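Local coordinates for Lmo2470 protein (Listeria monocytogenes EGD-e, PDB 5HL3) that binds calcium and, as an internalin with leucine-rich repeats, interacts with the host protein afadin and facilitates crossing of basement membranes, at residues Asn133-Ser138 with Met156-Asp161; Asn180-Ile185 with Leu197-Asn202; Leu86-Asp91 with Asn113-Asn118; Lys149-Ser154 with Ile173-Ser178. All coordinates share one frame; numbering follows the deposited sequence. Where two conformers were deposited one is given.

Interaction 1: Asn133-Ser138 with Met156-Asp161. With CA (calcium ion), chain E.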
loop_
_atom_site.group_PDB
_atom_site.type_symbol
_atom_site.label_atom_id
_atom_site.label_comp_id
_atom_site.label_asym_id
_atom_site.label_seq_id
_atom_site.Cartn_x
_atom_site.Cartn_y
_atom_site.Cartn_z
ATOM N N ASN A 133 -11.820 0.156 -2.934
ATOM C CA ASN A 133 -13.120 0.405 -2.328
ATOM C C ASN A 133 -12.950 0.998 -0.934
ATOM O O ASN A 133 -12.060 0.595 -0.181
ATOM C CB ASN A 133 -13.875 -0.916 -2.315
ATOM C CG ASN A 133 -14.074 -1.463 -3.721
ATOM O OD1 ASN A 133 -14.783 -0.870 -4.512
ATOM N ND2 ASN A 133 -13.413 -2.572 -4.049
ATOM N N ASN A 134 -13.771 1.981 -0.618
ATOM C CA ASN A 134 -13.657 2.637 0.685
ATOM C C ASN A 134 -14.099 1.675 1.790
ATOM O O ASN A 134 -15.249 1.219 1.810
ATOM C CB ASN A 134 -14.581 3.867 0.704
ATOM C CG ASN A 134 -14.601 4.538 2.044
ATOM O OD1 ASN A 134 -13.568 4.780 2.614
ATOM N ND2 ASN A 134 -15.782 4.759 2.589
ATOM N N LEU A 135 -13.218 1.376 2.724
ATOM C CA LEU A 135 -13.566 0.485 3.824
ATOM C C LEU A 135 -14.569 1.163 4.769
ATOM O O LEU A 135 -14.389 2.312 5.156
ATOM C CB LEU A 135 -12.329 0.054 4.609
ATOM C CG LEU A 135 -12.577 -0.966 5.710
ATOM C CD1 LEU A 135 -12.878 -2.300 5.097
ATOM C CD2 LEU A 135 -11.381 -1.061 6.635
ATOM N N ILE A 136 -15.643 0.442 5.119
ATOM C CA ILE A 136 -16.586 0.870 6.135
ATOM C C ILE A 136 -16.104 0.279 7.460
ATOM O O ILE A 136 -15.969 -0.936 7.576
ATOM C CB ILE A 136 -17.973 0.319 5.827
ATOM C CG1 ILE A 136 -18.476 0.805 4.479
ATOM C CG2 ILE A 136 -18.953 0.750 6.923
ATOM C CD1 ILE A 136 -19.693 0.038 4.019
ATOM N N GLY A 137 -15.793 1.131 8.423
ATOM C CA GLY A 137 -15.320 0.659 9.725
ATOM C C GLY A 137 -13.859 0.254 9.718
ATOM O O GLY A 137 -13.031 0.884 9.075
ATOM N N SER A 138 -13.536 -0.757 10.511
ATOM C CA SER A 138 -12.151 -1.212 10.709
ATOM C C SER A 138 -11.917 -2.587 10.122
ATOM O O SER A 138 -12.852 -3.327 9.818
ATOM C CB SER A 138 -11.831 -1.268 12.207
ATOM O OG SER A 138 -11.901 0.009 12.791
HETATM N N MSE A 156 -8.180 2.220 0.175
HETATM C CA MSE A 156 -9.437 2.000 0.882
HETATM C C MSE A 156 -9.698 3.008 1.968
HETATM O O MSE A 156 -10.608 2.819 2.762
HETATM C CB MSE A 156 -9.472 0.588 1.520
HETATM C CG MSE A 156 -9.302 -0.538 0.484
HETATM SE SE MSE A 156 -9.645 -2.300 1.261
HETATM C CE MSE A 156 -11.587 -2.195 1.274
ATOM N N LEU A 157 -8.938 4.113 1.981
ATOM C CA LEU A 157 -9.016 5.131 3.050
ATOM C C LEU A 157 -8.848 4.538 4.467
ATOM O O LEU A 157 -9.574 4.901 5.402
ATOM C CB LEU A 157 -10.264 5.981 2.894
ATOM C CG LEU A 157 -10.232 6.877 1.646
ATOM C CD1 LEU A 157 -11.596 7.497 1.481
ATOM C CD2 LEU A 157 -9.177 7.945 1.729
ATOM N N ILE A 158 -7.871 3.641 4.608
ATOM C CA ILE A 158 -7.599 3.040 5.893
ATOM C C ILE A 158 -6.667 3.951 6.696
ATOM O O ILE A 158 -5.625 4.370 6.196
ATOM C CB ILE A 158 -6.978 1.649 5.716
ATOM C CG1 ILE A 158 -8.024 0.736 5.068
ATOM C CG2 ILE A 158 -6.555 1.069 7.078
ATOM C CD1 ILE A 158 -7.488 -0.574 4.543
ATOM N N THR A 159 -7.073 4.257 7.931
ATOM C CA THR A 159 -6.252 5.017 8.892
ATOM C C THR A 159 -5.709 4.048 9.944
ATOM O O THR A 159 -6.179 2.901 10.073
ATOM C CB THR A 159 -7.021 6.200 9.509
ATOM O OG1 THR A 159 -8.320 5.755 9.926
ATOM C CG2 THR A 159 -7.176 7.310 8.463
ATOM N N SER A 160 -4.723 4.492 10.717
ATOM C CA SER A 160 -4.037 3.590 11.652
ATOM C C SER A 160 -4.933 3.045 12.779
ATOM O O SER A 160 -4.716 1.933 13.261
ATOM C CB SER A 160 -2.772 4.257 12.189
ATOM O OG SER A 160 -1.882 4.515 11.120
ATOM N N ASP A 161 -5.977 3.786 13.134
ATOM C CA ASP A 161 -6.925 3.315 14.140
ATOM C C ASP A 161 -7.798 2.141 13.638
ATOM O O ASP A 161 -8.496 1.512 14.416
ATOM C CB ASP A 161 -7.835 4.471 14.604
ATOM C CG ASP A 161 -8.673 5.052 13.454
ATOM O OD1 ASP A 161 -8.083 5.419 12.446
ATOM O OD2 ASP A 161 -9.924 5.132 13.519
HETATM CA CA CA E . -11.366 4.637 6.995
HETATM O O HOH W 1 -12.080 3.792 4.934
HETATM O O HOH W 2 -13.188 3.130 7.531
HETATM O O HOH W 3 -10.891 0.350 15.168
HETATM O O HOH W 4 -10.323 6.530 8.013
HETATM O O HOH W 5 -13.144 6.090 6.858
#

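Interaction 2: Asn180-Ile185 with Leu197-Asn202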
loop_
_atom_site.group_PDB
_atom_site.type_symbol
_atom_site.label_atom_id
_atom_site.label_comp_id
_atom_site.label_asym_id
_atom_site.label_seq_id
_atom_site.Cartn_x
_atom_site.Cartn_y
_atom_site.Cartn_z
ATOM N N ASN A 180 -3.179 4.317 1.256
ATOM C CA ASN A 180 -4.106 4.555 2.375
ATOM C C ASN A 180 -3.664 5.801 3.117
ATOM O O ASN A 180 -2.937 6.614 2.559
ATOM C CB ASN A 180 -4.243 3.282 3.234
ATOM C CG ASN A 180 -5.132 2.245 2.589
ATOM O OD1 ASN A 180 -6.313 2.518 2.332
ATOM N ND2 ASN A 180 -4.582 1.079 2.311
ATOM N N GLN A 181 -4.155 5.979 4.343
ATOM C CA GLN A 181 -3.853 7.177 5.145
ATOM C C GLN A 181 -3.205 6.763 6.467
ATOM O O GLN A 181 -3.446 7.375 7.506
ATOM C CB GLN A 181 -5.139 7.999 5.370
ATOM C CG GLN A 181 -5.690 8.524 4.048
ATOM C CD GLN A 181 -6.767 9.624 4.113
ATOM O OE1 GLN A 181 -7.228 10.091 3.053
ATOM N NE2 GLN A 181 -7.141 10.051 5.290
ATOM N N LEU A 182 -2.358 5.751 6.432
ATOM C CA LEU A 182 -1.694 5.293 7.659
ATOM C C LEU A 182 -0.641 6.298 8.085
ATOM O O LEU A 182 0.218 6.692 7.295
ATOM C CB LEU A 182 -1.032 3.942 7.419
ATOM C CG LEU A 182 -1.977 2.785 7.082
ATOM C CD1 LEU A 182 -1.168 1.594 6.617
ATOM C CD2 LEU A 182 -2.843 2.422 8.287
ATOM N N THR A 183 -0.701 6.680 9.347
ATOM C CA THR A 183 0.290 7.571 9.967
ATOM C C THR A 183 1.295 6.777 10.796
ATOM O O THR A 183 2.443 7.215 10.969
ATOM C CB THR A 183 -0.372 8.649 10.847
ATOM O OG1 THR A 183 -1.319 8.025 11.723
ATOM C CG2 THR A 183 -1.081 9.671 9.981
ATOM N N THR A 184 0.869 5.628 11.310
ATOM C CA THR A 184 1.727 4.664 11.985
ATOM C C THR A 184 1.402 3.273 11.449
ATOM O O THR A 184 0.305 3.020 10.910
ATOM C CB THR A 184 1.548 4.650 13.522
ATOM O OG1 THR A 184 0.195 4.374 13.875
ATOM C CG2 THR A 184 1.960 6.012 14.137
ATOM N N ILE A 185 2.343 2.357 11.623
ATOM C CA ILE A 185 2.144 0.939 11.293
ATOM C C ILE A 185 2.448 0.129 12.565
ATOM O O ILE A 185 3.391 0.458 13.300
ATOM C CB ILE A 185 3.059 0.548 10.095
ATOM C CG1 ILE A 185 2.734 -0.844 9.584
ATOM C CG2 ILE A 185 4.522 0.661 10.392
ATOM C CD1 ILE A 185 1.463 -0.962 8.779
ATOM N N LEU A 197 5.474 -6.522 2.399
ATOM C CA LEU A 197 4.703 -5.484 3.089
ATOM C C LEU A 197 4.753 -4.219 2.239
ATOM O O LEU A 197 5.815 -3.572 2.125
ATOM C CB LEU A 197 5.253 -5.243 4.481
ATOM C CG LEU A 197 4.556 -4.204 5.373
ATOM C CD1 LEU A 197 3.059 -4.473 5.436
ATOM C CD2 LEU A 197 5.166 -4.178 6.749
ATOM N N ASP A 198 3.634 -3.906 1.588
ATOM C CA ASP A 198 3.547 -2.720 0.700
ATOM C C ASP A 198 2.809 -1.605 1.417
ATOM O O ASP A 198 1.612 -1.704 1.674
ATOM C CB ASP A 198 2.869 -3.070 -0.634
ATOM C CG ASP A 198 3.096 -2.008 -1.699
ATOM O OD1 ASP A 198 3.527 -0.891 -1.342
ATOM O OD2 ASP A 198 2.830 -2.272 -2.907
ATOM N N LEU A 199 3.536 -0.540 1.712
ATOM C CA LEU A 199 3.001 0.649 2.432
ATOM C C LEU A 199 3.206 1.910 1.615
ATOM O O LEU A 199 3.137 3.008 2.161
ATOM C CB LEU A 199 3.654 0.752 3.788
ATOM C CG LEU A 199 3.411 -0.425 4.725
ATOM C CD1 LEU A 199 4.249 -0.327 5.970
ATOM C CD2 LEU A 199 1.955 -0.510 5.083
ATOM N N ASN A 200 3.431 1.778 0.312
ATOM C CA ASN A 200 3.662 2.966 -0.500
ATOM C C ASN A 200 2.459 3.895 -0.487
ATOM O O ASN A 200 1.328 3.443 -0.376
ATOM C CB ASN A 200 4.143 2.610 -1.905
ATOM C CG ASN A 200 3.034 2.320 -2.902
ATOM O OD1 ASN A 200 2.452 3.253 -3.488
ATOM N ND2 ASN A 200 2.855 1.061 -3.208
ATOM N N ALA A 201 2.698 5.194 -0.599
ATOM C CA ALA A 201 1.598 6.196 -0.673
ATOM C C ALA A 201 0.709 6.190 0.572
ATOM O O ALA A 201 -0.515 6.158 0.513
ATOM C CB ALA A 201 0.793 6.067 -1.968
ATOM N N ASN A 202 1.347 6.214 1.728
ATOM C CA ASN A 202 0.679 6.447 3.012
ATOM C C ASN A 202 1.215 7.755 3.601
ATOM O O ASN A 202 1.732 8.594 2.858
ATOM C CB ASN A 202 0.811 5.225 3.933
ATOM C CG ASN A 202 -0.225 4.168 3.617
ATOM O OD1 ASN A 202 -1.383 4.281 4.005
ATOM N ND2 ASN A 202 0.174 3.148 2.886
#

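Interaction 3: Leu86-Asp91 with Asn113-Asn118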
loop_
_atom_site.group_PDB
_atom_site.type_symbol
_atom_site.label_atom_id
_atom_site.label_comp_id
_atom_site.label_asym_id
_atom_site.label_seq_id
_atom_site.Cartn_x
_atom_site.Cartn_y
_atom_site.Cartn_z
ATOM N N LEU A 86 -24.642 -3.096 -2.585
ATOM C CA LEU A 86 -23.837 -4.249 -2.140
ATOM C C LEU A 86 -22.619 -3.685 -1.422
ATOM O O LEU A 86 -21.702 -3.178 -2.069
ATOM C CB LEU A 86 -23.368 -5.126 -3.306
ATOM C CG LEU A 86 -22.620 -6.399 -2.846
ATOM C CD1 LEU A 86 -23.555 -7.384 -2.132
ATOM C CD2 LEU A 86 -21.913 -7.072 -4.014
ATOM N N THR A 87 -22.606 -3.782 -0.097
ATOM C CA THR A 87 -21.480 -3.284 0.681
ATOM C C THR A 87 -20.766 -4.388 1.463
ATOM O O THR A 87 -19.814 -4.108 2.173
ATOM C CB THR A 87 -21.897 -2.162 1.648
ATOM O OG1 THR A 87 -22.837 -2.669 2.611
ATOM C CG2 THR A 87 -22.549 -0.995 0.910
ATOM N N GLU A 88 -21.209 -5.625 1.337
ATOM C CA GLU A 88 -20.605 -6.721 2.076
ATOM C C GLU A 88 -20.932 -8.052 1.443
ATOM O O GLU A 88 -22.099 -8.282 1.041
ATOM C CB GLU A 88 -21.138 -6.690 3.501
ATOM C CG GLU A 88 -20.678 -7.782 4.415
ATOM C CD GLU A 88 -21.145 -7.507 5.809
ATOM O OE1 GLU A 88 -22.135 -8.147 6.204
ATOM O OE2 GLU A 88 -20.592 -6.590 6.428
ATOM N N PHE A 89 -19.940 -8.939 1.305
ATOM C CA PHE A 89 -20.242 -10.321 0.934
ATOM C C PHE A 89 -20.605 -11.037 2.233
ATOM O O PHE A 89 -19.848 -10.985 3.182
ATOM C CB PHE A 89 -19.072 -11.007 0.210
ATOM C CG PHE A 89 -19.450 -12.341 -0.326
ATOM C CD1 PHE A 89 -20.237 -12.442 -1.464
ATOM C CD2 PHE A 89 -19.116 -13.498 0.342
ATOM C CE1 PHE A 89 -20.657 -13.680 -1.933
ATOM C CE2 PHE A 89 -19.533 -14.727 -0.124
ATOM C CZ PHE A 89 -20.306 -14.810 -1.256
ATOM N N PRO A 90 -21.773 -11.676 2.294
ATOM C CA PRO A 90 -22.219 -12.229 3.569
ATOM C C PRO A 90 -21.435 -13.449 4.053
ATOM O O PRO A 90 -20.810 -14.142 3.253
ATOM C CB PRO A 90 -23.673 -12.584 3.290
ATOM C CG PRO A 90 -23.654 -12.988 1.854
ATOM C CD PRO A 90 -22.717 -11.985 1.207
ATOM N N ASP A 91 -21.482 -13.674 5.361
ATOM C CA ASP A 91 -20.853 -14.823 6.020
ATOM C C ASP A 91 -21.920 -15.923 6.094
ATOM O O ASP A 91 -22.629 -16.044 7.080
ATOM C CB ASP A 91 -20.387 -14.368 7.422
ATOM C CG ASP A 91 -19.495 -15.357 8.117
ATOM O OD1 ASP A 91 -19.052 -16.357 7.511
ATOM O OD2 ASP A 91 -19.200 -15.136 9.303
ATOM N N ASN A 113 -18.246 1.551 -1.376
ATOM C CA ASN A 113 -17.935 1.298 0.020
ATOM C C ASN A 113 -18.122 -0.180 0.331
ATOM O O ASN A 113 -19.114 -0.789 -0.123
ATOM C CB ASN A 113 -18.927 2.041 0.919
ATOM C CG ASN A 113 -18.921 3.542 0.741
ATOM O OD1 ASN A 113 -17.894 4.180 0.588
ATOM N ND2 ASN A 113 -20.088 4.128 0.918
ATOM N N LEU A 114 -17.211 -0.770 1.096
ATOM C CA LEU A 114 -17.316 -2.176 1.491
ATOM C C LEU A 114 -16.909 -2.374 2.933
ATOM O O LEU A 114 -15.984 -1.718 3.398
ATOM C CB LEU A 114 -16.376 -3.077 0.659
ATOM C CG LEU A 114 -16.699 -3.225 -0.834
ATOM C CD1 LEU A 114 -15.587 -4.024 -1.479
ATOM C CD2 LEU A 114 -18.061 -3.890 -1.066
ATOM N N SER A 115 -17.602 -3.253 3.656
ATOM C CA SER A 115 -17.157 -3.672 4.987
ATOM C C SER A 115 -16.568 -5.077 4.911
ATOM O O SER A 115 -16.926 -5.850 4.018
ATOM C CB SER A 115 -18.289 -3.607 6.020
ATOM O OG SER A 115 -19.416 -4.378 5.612
ATOM N N LEU A 116 -15.671 -5.376 5.856
ATOM C CA LEU A 116 -14.988 -6.652 5.955
ATOM C C LEU A 116 -15.410 -7.337 7.249
ATOM O O LEU A 116 -14.890 -7.021 8.318
ATOM C CB LEU A 116 -13.460 -6.489 5.875
ATOM C CG LEU A 116 -12.656 -7.790 6.036
ATOM C CD1 LEU A 116 -13.176 -8.942 5.189
ATOM C CD2 LEU A 116 -11.191 -7.533 5.737
ATOM N N PRO A 117 -16.358 -8.276 7.172
ATOM C CA PRO A 117 -16.771 -9.009 8.358
ATOM C C PRO A 117 -15.666 -9.856 8.956
ATOM O O PRO A 117 -14.734 -10.241 8.262
ATOM C CB PRO A 117 -17.877 -9.955 7.825
ATOM C CG PRO A 117 -18.338 -9.369 6.606
ATOM C CD PRO A 117 -17.201 -8.623 6.017
ATOM N N ASN A 118 -15.808 -10.177 10.242
ATOM C CA ASN A 118 -14.916 -11.134 10.877
ATOM C C ASN A 118 -15.475 -12.533 10.521
ATOM O O ASN A 118 -16.055 -13.220 11.357
ATOM C CB ASN A 118 -14.893 -10.854 12.375
ATOM C CG ASN A 118 -13.959 -11.771 13.128
ATOM O OD1 ASN A 118 -13.016 -12.331 12.565
ATOM N ND2 ASN A 118 -14.260 -11.972 14.413
HETATM O O HOH W 6 -20.666 -0.607 -2.520
HETATM O O HOH W 7 -21.776 -3.099 5.076
HETATM O O HOH W 8 -17.326 -8.232 2.369
HETATM O O HOH W 9 -19.146 -12.451 10.072
#

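Interaction 4: Lys149-Ser154 with Ile173-Ser178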
loop_
_atom_site.group_PDB
_atom_site.type_symbol
_atom_site.label_atom_id
_atom_site.label_comp_id
_atom_site.label_asym_id
_atom_site.label_seq_id
_atom_site.Cartn_x
_atom_site.Cartn_y
_atom_site.Cartn_z
ATOM N N LYS A 149 -3.403 -16.130 4.012
ATOM C CA LYS A 149 -2.034 -15.909 3.526
ATOM C C LYS A 149 -1.800 -14.596 2.796
ATOM O O LYS A 149 -0.670 -14.077 2.802
ATOM C CB LYS A 149 -1.596 -17.076 2.630
ATOM C CG LYS A 149 -1.294 -18.319 3.449
ATOM C CD LYS A 149 -0.809 -19.481 2.597
ATOM C CE LYS A 149 -0.551 -20.685 3.455
ATOM N NZ LYS A 149 -0.072 -21.861 2.688
ATOM N N GLN A 150 -2.848 -14.035 2.184
ATOM C CA GLN A 150 -2.692 -12.798 1.422
ATOM C C GLN A 150 -3.849 -11.876 1.666
ATOM O O GLN A 150 -5.020 -12.288 1.594
ATOM C CB GLN A 150 -2.560 -13.061 -0.076
ATOM C CG GLN A 150 -1.526 -14.091 -0.455
ATOM C CD GLN A 150 -1.388 -14.207 -1.961
ATOM O OE1 GLN A 150 -2.349 -14.516 -2.667
ATOM N NE2 GLN A 150 -0.206 -13.934 -2.461
ATOM N N LEU A 151 -3.538 -10.599 1.885
ATOM C CA LEU A 151 -4.547 -9.595 2.158
ATOM C C LEU A 151 -4.235 -8.345 1.326
ATOM O O LEU A 151 -3.217 -7.677 1.576
ATOM C CB LEU A 151 -4.586 -9.320 3.657
ATOM C CG LEU A 151 -5.666 -8.418 4.186
ATOM C CD1 LEU A 151 -7.056 -8.889 3.788
ATOM C CD2 LEU A 151 -5.533 -8.327 5.704
ATOM N N TYR A 152 -5.078 -8.064 0.328
ATOM C CA TYR A 152 -4.904 -6.933 -0.597
ATOM C C TYR A 152 -5.950 -5.887 -0.252
ATOM O O TYR A 152 -7.153 -6.067 -0.555
ATOM C CB TYR A 152 -5.024 -7.409 -2.027
ATOM C CG TYR A 152 -3.916 -8.364 -2.427
ATOM C CD1 TYR A 152 -2.661 -7.899 -2.793
ATOM C CD2 TYR A 152 -4.132 -9.760 -2.457
ATOM C CE1 TYR A 152 -1.668 -8.791 -3.153
ATOM C CE2 TYR A 152 -3.131 -10.622 -2.828
ATOM C CZ TYR A 152 -1.909 -10.142 -3.161
ATOM O OH TYR A 152 -0.898 -11.061 -3.512
HETATM N N MSE A 153 -5.498 -4.770 0.339
HETATM C CA MSE A 153 -6.378 -3.730 0.868
HETATM C C MSE A 153 -5.824 -2.363 0.506
HETATM O O MSE A 153 -5.735 -1.474 1.348
HETATM C CB MSE A 153 -6.498 -3.886 2.380
HETATM C CG MSE A 153 -6.934 -5.283 2.836
HETATM SE SE MSE A 153 -8.823 -5.695 2.479
HETATM C CE MSE A 153 -9.516 -4.717 4.018
ATOM N N SER A 154 -5.449 -2.189 -0.746
ATOM C CA SER A 154 -4.874 -0.924 -1.236
ATOM C C SER A 154 -5.976 0.070 -1.581
ATOM O O SER A 154 -7.025 -0.339 -2.096
ATOM C CB SER A 154 -4.043 -1.215 -2.479
ATOM O OG SER A 154 -3.525 -0.023 -3.023
ATOM N N ILE A 173 1.507 -14.036 4.494
ATOM C CA ILE A 173 2.741 -13.846 3.705
ATOM C C ILE A 173 2.768 -12.463 3.020
ATOM O O ILE A 173 3.853 -11.883 2.876
ATOM C CB ILE A 173 2.858 -14.963 2.630
ATOM C CG1 ILE A 173 3.022 -16.326 3.290
ATOM C CG2 ILE A 173 4.013 -14.696 1.664
ATOM C CD1 ILE A 173 2.797 -17.452 2.320
ATOM N N THR A 174 1.607 -11.971 2.560
ATOM C CA THR A 174 1.519 -10.735 1.790
ATOM C C THR A 174 0.496 -9.814 2.384
ATOM O O THR A 174 -0.648 -10.223 2.601
ATOM C CB THR A 174 1.161 -11.003 0.296
ATOM O OG1 THR A 174 2.221 -11.767 -0.295
ATOM C CG2 THR A 174 0.975 -9.699 -0.482
ATOM N N LEU A 175 0.883 -8.566 2.621
ATOM C CA LEU A 175 -0.028 -7.545 3.130
ATOM C C LEU A 175 0.195 -6.291 2.294
ATOM O O LEU A 175 1.275 -5.671 2.355
ATOM C CB LEU A 175 0.251 -7.274 4.611
ATOM C CG LEU A 175 -0.588 -6.244 5.327
ATOM C CD1 LEU A 175 -2.072 -6.545 5.181
ATOM C CD2 LEU A 175 -0.196 -6.165 6.805
ATOM N N ASP A 176 -0.801 -5.916 1.495
ATOM C CA ASP A 176 -0.761 -4.715 0.656
ATOM C C ASP A 176 -1.707 -3.687 1.244
ATOM O O ASP A 176 -2.924 -3.847 1.163
ATOM C CB ASP A 176 -1.115 -5.027 -0.799
ATOM C CG ASP A 176 -1.114 -3.798 -1.707
ATOM O OD1 ASP A 176 -0.754 -2.684 -1.267
ATOM O OD2 ASP A 176 -1.502 -3.968 -2.896
ATOM N N LEU A 177 -1.143 -2.639 1.846
ATOM C CA LEU A 177 -1.885 -1.525 2.456
ATOM C C LEU A 177 -1.490 -0.209 1.758
ATOM O O LEU A 177 -1.593 0.882 2.374
ATOM C CB LEU A 177 -1.623 -1.457 3.957
ATOM C CG LEU A 177 -2.312 -2.561 4.762
ATOM C CD1 LEU A 177 -1.649 -2.715 6.121
ATOM C CD2 LEU A 177 -3.802 -2.286 4.864
ATOM N N SER A 178 -1.064 -0.308 0.495
ATOM C CA SER A 178 -0.626 0.884 -0.222
ATOM C C SER A 178 -1.802 1.836 -0.443
ATOM O O SER A 178 -2.942 1.436 -0.447
ATOM C CB SER A 178 0.021 0.522 -1.544
ATOM O OG SER A 178 -0.874 -0.217 -2.367
HETATM O O HOH W 10 1.962 -14.323 -1.092
#

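Interaction 1: Asn133-Ser138 with Met156-Asp161
Asn-133 to Ser-138 and Met-156 to Asp-161 run almost the same way, their end-to-end directions 14° apart, and Leu-135 N donates to Met-156 O at 3.0 Å. That bond is nearly straight at the hydrogen. Its carbonyl is reached from the side, with a C=O...N angle of 136°. Met-156, a selenomethionine, wraps round Asn-133 O. Its CG lies 3.1 Å from that oxygen, and the bend at chi3 (77°) brings CE back beside it. CE also meets Leu-135 CD1 at 4.0 Å. The other branch of Leu-135, CD2, touches Ile-158 CG1, so this side chain packs on both apolar neighbours. Asn-134 turns its OD1 over Leu-157 CB and CD1, while its ND2 is bonded to Asn-113 OD1. The two segments belong to successive turns of the leucine-rich repeat solenoid, and a calcium ion sits between them. Leu-157 O binds the metal directly at 2.4 Å, and Glu-162 also binds it. Segment 133-138 reaches the ion through water. Water 1 lies within bonding distance of Leu-135 O and Met-156 O but cannot serve every acceptor around it. Water 2 joins Leu-135 O and Gly-137 O. Both waters are calcium ligands. Water 4, another ligand, donates to Thr-159 OG1, which in turn donates to Asp-161 OD1 at 2.6 Å. At the exposed end, water 3 bridges Ser-138 OG and Asp-161 O.

Interaction 2: Asn180-Ile185 with Leu197-Asn202
Ile-185 and Leu-199 meet tip to tip in the tight, buried part of this contact. Ile-185 CD1 lies 3.8 Å from Leu-199 CD2. The isoleucine has CG1 anti to its backbone N (chi1 -171°), which carries CD1 across to the leucine. Leu-182 CD1 reaches the same methyl, Leu-199 CD2, at 4.1 Å, so one leucine branch touches both partners. Next to this apolar cluster, Asn-202 lies alongside Leu-182, both side chains pointing the same way. Leu-182 N donates to Asn-202 OD1 at 3.0 Å, although the exact place of that oxygen is less sure. At the amide's other end, ND2 donates to Leu-199 O at 3.1 Å, and also to Leu-177 O. Leu-199 O lies in the amide plane, but ND2 sits above the plane of the Leu-199 carbonyl. These bonds fix the rotation of the buried amide. Such inward asparagines are the asparagine ladder of leucine-rich repeats. Asn-180 takes the same place one turn earlier, its OD1 accepting from Met-156 N and Ile-158 N. On the looser side, the partly exposed Ala-201 comes near Asn-180 through its backbone. Ala-201 O and Asn-180 O lie 3.2 Å apart and are not bonded. Asp-198 and Asn-200 form a polar pair within their own segment. Asp-198 OD1 accepts from Asn-200 N, an Asx turn, and from Asn-200 ND2 at 2.8 Å, both donors coming from one face of the carboxylate.

Interaction 3: Leu86-Asp91 with Asn113-Asn118
Ser-115 carries both direct hydrogen bonds to segment 86-91. Its N donates to Thr-87 O at 2.8 Å, with a C=O...N angle of 175°. In the conformer given, one of two for this serine, its OG donates to Glu-88 OE2 at 2.6 Å, on the anti side of the carboxylate. Two CA-H...O contacts flank the backbone bond: Leu-114 CA lies 3.2 Å from Thr-87 O, and Thr-87 CA points its hydrogen to Asn-113 O.

Van der Waals contact is centred on Pro-117. Glu-88 has CG anti to its backbone N (chi1 177°) and continues extended to CD, which brings the chain obliquely past CG of the proline. Glu-88 CG is 3.6 Å from Pro-117 CG. Leu-114 CD2 packs against the backbone of Thr-87, 3.7 Å from its O.

Water makes further links along the pair. Water 7 connects Thr-87 OG1 with Ser-115 OG, again in that conformer. Water 8 accepts from Phe-89 N and donates to Ser-115 O. Water 6 lies within bonding distance of Leu-86 O and Asn-113 O. At the far end, water 9 donates to Asp-91 OD2 and only weakly to Asn-118 O. Asp-91 OD2 also accepts from Gln-120 N.

The segments run parallel, 4° apart, on neighbouring turns of the leucine-rich repeat solenoid. Leu-86 and Phe-89 pack on strands 76-79 and 100-103 and on helix 60-63, while strand 113-114 pairs on with strand 134-135.

Interaction 4: Lys149-Ser154 with Ile173-Ser178
The Tyr-152 ring and the Asp-176 carboxylate cross at about a right angle, their planes 88° apart. Tyr-152 CD1 meets Asp-176 CB at 3.8 Å, and Thr-174 CG2 approaches the ring obliquely near CE1 and OH. In the conformer given, one of two for this residue, Gln-150 OE1 lies at the ring edge, in its plane, and bonds to Thr-127 OG1. In that conformer NE2 donates to water 10, which also pairs with Thr-174 OG1. These residues share one face of a parallel strand pair. Strands 150-152 and 174-176 are neighbours in the long parallel sheet that lines the concave side of leucine-rich repeat solenoids. Their axes come within 4.9 Å at an angle of 8°. Leu-151 N donates to Thr-174 O, Asp-176 N to Leu-151 O at 3.0 Å, and Met-153 N to Asp-176 O. At the start, Lys-149 O accepts from both Ile-173 N and Thr-174 N. On the other face Leu-151, in the conformer given, and Leu-175 lie side by side, CD2 to CD1 at 3.9 Å, pointing into the core. Beyond the strands, Met-153 CB touches Leu-177 CD2. Asp-176 has CG anti to its backbone N (chi1 179°), which lets OD1 receive Ser-178 N in an Asx turn at 3.0 Å. The same oxygen takes Ser-178 OG on its syn lone pair. Ser-154 OG lies 2.7 Å from Ser-178 OG and is also close to Ser-178 O.

How the interactions relate
From the N terminus, interaction 3 comes first, closing a loop that contains strand 100-103. Interaction 1 closes a loop holding strand 150-152, and interaction 4 one without regular helix or strand. These two cross: 149-154 lies between the segments of interaction 1, and 156-161 between those of interaction 4. Interaction 2 closes last, a short loop reaching strand 196-198. Strand 113-114 pairs with strand 134-135, joining interactions 3 and 1. Interaction 1 meets interaction 2 through Ile-158 O and Gln-181 N, and interaction 4 by packing of Ile-158 on Leu-177. Strands 174-176 and 196-198 join interactions 4 and 2. Leu-116 packs on Met-153 between interactions 3 and 4; interactions 2 and 3 do not touch.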